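Local coordinates for chorismatase (Streptomyces hygroscopicus, PDB 4BPS), which hydrolyses chorismate to a dihydroxy-dihydrobenzoate and pyruvate in the biosynthesis of the immunosuppressants FK506 and FK520, at residues His295-Leu306 against Ala322-Glu333. Sequence-based numbering, arbitrary orientation.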
# COMPACT_ATOMS: atom_id res chain seq x y z
N HIS A 295 -4.57 1.97 -11.95
CA HIS A 295 -3.54 1.14 -11.32
C HIS A 295 -4.05 0.54 -10.02
O HIS A 295 -3.48 0.67 -8.93
CB HIS A 295 -2.21 1.90 -11.20
CG HIS A 295 -1.69 2.27 -12.55
ND1 HIS A 295 -1.89 3.52 -13.09
CD2 HIS A 295 -1.12 1.51 -13.52
CE1 HIS A 295 -1.43 3.52 -14.34
NE2 HIS A 295 -0.95 2.32 -14.62
N LEU A 296 -5.16 -0.16 -10.18
CA LEU A 296 -5.82 -0.81 -9.06
C LEU A 296 -5.32 -2.22 -8.86
O LEU A 296 -5.12 -2.97 -9.82
CB LEU A 296 -7.33 -0.85 -9.28
CG LEU A 296 -8.00 0.53 -9.41
CD1 LEU A 296 -8.30 0.88 -10.86
CD2 LEU A 296 -9.27 0.58 -8.58
N LYS A 297 -5.14 -2.58 -7.59
CA LYS A 297 -4.94 -3.97 -7.19
C LYS A 297 -6.14 -4.39 -6.37
O LYS A 297 -6.57 -3.66 -5.47
CB LYS A 297 -3.64 -4.15 -6.42
CG LYS A 297 -2.42 -3.97 -7.35
CD LYS A 297 -1.27 -3.23 -6.72
CE LYS A 297 -0.74 -3.96 -5.54
NZ LYS A 297 0.16 -3.07 -4.71
N VAL A 298 -6.67 -5.56 -6.71
CA VAL A 298 -7.86 -6.11 -6.09
C VAL A 298 -7.45 -7.45 -5.45
O VAL A 298 -7.12 -8.39 -6.18
CB VAL A 298 -8.99 -6.30 -7.13
CG1 VAL A 298 -10.23 -6.91 -6.46
CG2 VAL A 298 -9.34 -4.98 -7.80
N TYR A 299 -7.42 -7.48 -4.12
CA TYR A 299 -6.99 -8.66 -3.39
C TYR A 299 -8.21 -9.47 -3.03
O TYR A 299 -9.18 -8.91 -2.50
CB TYR A 299 -6.28 -8.22 -2.12
CG TYR A 299 -5.14 -7.24 -2.31
CD1 TYR A 299 -3.90 -7.65 -2.79
CD2 TYR A 299 -5.29 -5.89 -1.95
CE1 TYR A 299 -2.84 -6.76 -2.91
CE2 TYR A 299 -4.23 -4.98 -2.06
CZ TYR A 299 -3.00 -5.43 -2.54
OH TYR A 299 -1.92 -4.60 -2.64
N VAL A 300 -8.18 -10.77 -3.33
CA VAL A 300 -9.34 -11.63 -3.15
C VAL A 300 -8.93 -12.88 -2.40
O VAL A 300 -8.00 -13.59 -2.81
CB VAL A 300 -9.95 -12.04 -4.52
CG1 VAL A 300 -11.20 -12.87 -4.33
CG2 VAL A 300 -10.28 -10.77 -5.36
N ARG A 301 -9.63 -13.17 -1.30
CA ARG A 301 -9.24 -14.26 -0.41
C ARG A 301 -9.39 -15.65 -1.04
O ARG A 301 -8.50 -16.50 -0.90
CB ARG A 301 -10.05 -14.18 0.88
CG ARG A 301 -9.83 -15.38 1.83
CD ARG A 301 -10.58 -15.18 3.14
NE ARG A 301 -10.11 -14.03 3.89
CZ ARG A 301 -9.04 -14.04 4.69
NH1 ARG A 301 -8.34 -15.16 4.90
NH2 ARG A 301 -8.65 -12.90 5.27
N ARG A 302 -10.54 -15.90 -1.67
CA ARG A 302 -10.86 -17.23 -2.21
C ARG A 302 -10.71 -17.28 -3.73
O ARG A 302 -11.23 -16.41 -4.43
CB ARG A 302 -12.29 -17.64 -1.89
CG ARG A 302 -12.62 -17.63 -0.41
CD ARG A 302 -13.87 -18.48 -0.14
NE ARG A 302 -15.00 -18.06 -0.97
CZ ARG A 302 -16.16 -18.71 -1.09
NH1 ARG A 302 -16.37 -19.85 -0.43
NH2 ARG A 302 -17.12 -18.23 -1.90
N ARG A 303 -10.02 -18.30 -4.24
CA ARG A 303 -9.89 -18.47 -5.68
C ARG A 303 -11.26 -18.49 -6.36
O ARG A 303 -11.44 -17.90 -7.41
CB ARG A 303 -9.09 -19.75 -5.96
CG ARG A 303 -9.07 -20.24 -7.39
CD ARG A 303 -8.56 -19.22 -8.33
NE ARG A 303 -7.19 -18.84 -8.04
CZ ARG A 303 -6.57 -17.81 -8.61
NH1 ARG A 303 -7.24 -17.05 -9.50
NH2 ARG A 303 -5.29 -17.55 -8.33
N GLU A 304 -12.23 -19.14 -5.73
CA GLU A 304 -13.55 -19.29 -6.32
C GLU A 304 -14.31 -17.96 -6.38
O GLU A 304 -15.35 -17.90 -7.01
CB GLU A 304 -14.37 -20.35 -5.57
CG GLU A 304 -14.71 -19.98 -4.12
CD GLU A 304 -14.83 -21.20 -3.18
OE1 GLU A 304 -15.78 -21.98 -3.36
OE2 GLU A 304 -14.00 -21.37 -2.27
N ASP A 305 -13.79 -16.91 -5.74
CA ASP A 305 -14.40 -15.57 -5.80
C ASP A 305 -13.75 -14.63 -6.80
O ASP A 305 -14.29 -13.54 -7.00
CB ASP A 305 -14.35 -14.90 -4.41
CG ASP A 305 -15.23 -15.58 -3.39
OD1 ASP A 305 -16.18 -16.30 -3.77
OD2 ASP A 305 -15.01 -15.33 -2.17
N LEU A 306 -12.62 -14.99 -7.40
CA LEU A 306 -11.92 -14.00 -8.21
C LEU A 306 -12.75 -13.54 -9.39
O LEU A 306 -12.81 -12.36 -9.65
CB LEU A 306 -10.54 -14.52 -8.67
CG LEU A 306 -9.34 -13.96 -7.86
CD1 LEU A 306 -9.14 -14.81 -6.61
CD2 LEU A 306 -8.04 -13.82 -8.61
N ALA A 322 -6.05 0.12 -15.55
CA ALA A 322 -5.24 -1.05 -15.27
C ALA A 322 -5.70 -1.64 -13.94
O ALA A 322 -5.71 -0.94 -12.93
CB ALA A 322 -3.77 -0.64 -15.22
N VAL A 323 -6.10 -2.91 -13.98
CA VAL A 323 -6.63 -3.60 -12.81
C VAL A 323 -5.96 -4.96 -12.72
O VAL A 323 -5.90 -5.68 -13.71
CB VAL A 323 -8.18 -3.76 -12.90
CG1 VAL A 323 -8.71 -4.44 -11.68
CG2 VAL A 323 -8.88 -2.41 -13.08
N ALA A 324 -5.39 -5.27 -11.56
CA ALA A 324 -4.75 -6.55 -11.32
C ALA A 324 -5.41 -7.24 -10.15
O ALA A 324 -5.45 -6.68 -9.04
CB ALA A 324 -3.27 -6.35 -11.02
N LEU A 325 -5.91 -8.45 -10.37
CA LEU A 325 -6.49 -9.25 -9.27
C LEU A 325 -5.41 -10.18 -8.73
O LEU A 325 -4.66 -10.78 -9.49
CB LEU A 325 -7.71 -10.04 -9.74
CG LEU A 325 -9.06 -9.31 -9.56
CD1 LEU A 325 -9.15 -8.12 -10.49
CD2 LEU A 325 -10.24 -10.25 -9.76
N LEU A 326 -5.33 -10.27 -7.41
CA LEU A 326 -4.33 -11.08 -6.71
C LEU A 326 -5.06 -11.94 -5.68
O LEU A 326 -5.83 -11.42 -4.88
CB LEU A 326 -3.31 -10.17 -6.03
CG LEU A 326 -2.41 -9.37 -7.00
CD1 LEU A 326 -1.67 -8.26 -6.23
CD2 LEU A 326 -1.42 -10.28 -7.71
N HIS A 327 -4.77 -13.24 -5.69
CA HIS A 327 -5.39 -14.19 -4.79
C HIS A 327 -4.57 -14.27 -3.51
O HIS A 327 -3.48 -14.87 -3.53
CB HIS A 327 -5.45 -15.54 -5.47
CG HIS A 327 -5.98 -16.61 -4.59
ND1 HIS A 327 -5.55 -17.92 -4.67
CD2 HIS A 327 -6.87 -16.56 -3.57
CE1 HIS A 327 -6.18 -18.63 -3.75
NE2 HIS A 327 -6.98 -17.83 -3.07
N THR A 328 -5.04 -13.65 -2.43
CA THR A 328 -4.27 -13.60 -1.19
C THR A 328 -5.20 -13.17 -0.05
O THR A 328 -6.29 -12.65 -0.27
CB THR A 328 -3.07 -12.66 -1.35
OG1 THR A 328 -2.10 -12.96 -0.35
CG2 THR A 328 -3.49 -11.18 -1.28
N ASP A 329 -4.76 -13.43 1.18
CA ASP A 329 -5.57 -13.15 2.36
C ASP A 329 -5.59 -11.67 2.74
O ASP A 329 -4.73 -10.88 2.33
CB ASP A 329 -5.05 -13.96 3.54
CG ASP A 329 -5.38 -15.45 3.45
OD1 ASP A 329 -6.07 -15.90 2.53
OD2 ASP A 329 -5.00 -16.19 4.37
N ILE A 330 -6.61 -11.31 3.53
CA ILE A 330 -6.85 -9.95 3.98
C ILE A 330 -6.56 -9.85 5.49
O ILE A 330 -6.50 -10.87 6.20
CB ILE A 330 -8.32 -9.53 3.69
CG1 ILE A 330 -8.83 -10.11 2.35
CG2 ILE A 330 -8.50 -7.99 3.80
CD1 ILE A 330 -8.15 -9.57 1.09
N ALA A 331 -6.40 -8.63 6.01
CA ALA A 331 -5.97 -8.43 7.40
C ALA A 331 -6.88 -9.06 8.45
O ALA A 331 -6.38 -9.42 9.51
CB ALA A 331 -5.85 -6.93 7.69
N ARG A 332 -8.19 -9.14 8.18
CA ARG A 332 -9.12 -9.90 9.04
C ARG A 332 -9.59 -11.12 8.27
O ARG A 332 -9.90 -11.02 7.08
CB ARG A 332 -10.38 -9.11 9.39
CG ARG A 332 -10.13 -7.80 10.05
CD ARG A 332 -11.42 -7.06 10.27
NE ARG A 332 -11.16 -5.76 10.85
CZ ARG A 332 -12.08 -4.83 11.04
NH1 ARG A 332 -13.36 -5.01 10.64
NH2 ARG A 332 -11.73 -3.69 11.61
N GLU A 333 -9.71 -12.25 8.96
CA GLU A 333 -10.21 -13.48 8.35
C GLU A 333 -11.56 -13.25 7.66
O GLU A 333 -11.78 -13.80 6.58
CB GLU A 333 -10.33 -14.62 9.37
CG GLU A 333 -10.85 -15.96 8.79
CD GLU A 333 -9.83 -16.70 7.94
OE1 GLU A 333 -8.59 -16.50 8.10
OE2 GLU A 333 -10.26 -17.51 7.09
O HOH W 1 -5.73 -16.48 -0.18
O HOH W 2 -9.25 -17.98 4.22
O HOH W 3 -8.87 -20.23 -2.40
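Ala322 O takes the N-H of Leu296, starting the parallel strand pair of a beta-alpha-beta unit in this YjgF-fold enzyme; helix 306-314 makes the crossover. Ala324 N donates to Leu296 O, and Ala324 O accepts from Val298 N. Leu325 lies beside Val298, its CD1 3.8 Å from Val298 CB. Leu325 CB meets Leu306 CD2, at the start of the helix, at 4.0 Å. Leu326 N donates to Val298 O, and Leu326 O accepts from Val300 N. On the other face, the Leu326 side chain flanks that of Tyr299, with Leu326 CD1 3.8 Å from Tyr299 CE1; Tyr299 OH hydrogen-bonds to Glu340. Arg303 CB lies over one face of the His327 ring, 4.1 Å from its centroid. Thr328 N donates to Val300 O. Beyond the strand, Asp329 OD1 forms a salt bridge with Arg301 NH1 at 3.4 Å, well out of the guanidinium plane, so no N-H points at it. Ile330 O receives a weak bond from Arg301 NH2, which also hydrogen-bonds to Asn145. Next comes Ala331, which touches the bound ligand. A bend at chi3 (-63°) turns the Arg301 guanidinium into this loop. Glu333 O sits over one guanidinium face, and Glu333 OE1 pairs with Arg301 NH1 by charge alone at 3.5 Å. An alanine at Arg301 is likely to leave Asp329 and Glu333 without their shared positive charge. Water 2 links Glu333 OE2 to Arg301 NH1, 3.0 Å from that nitrogen.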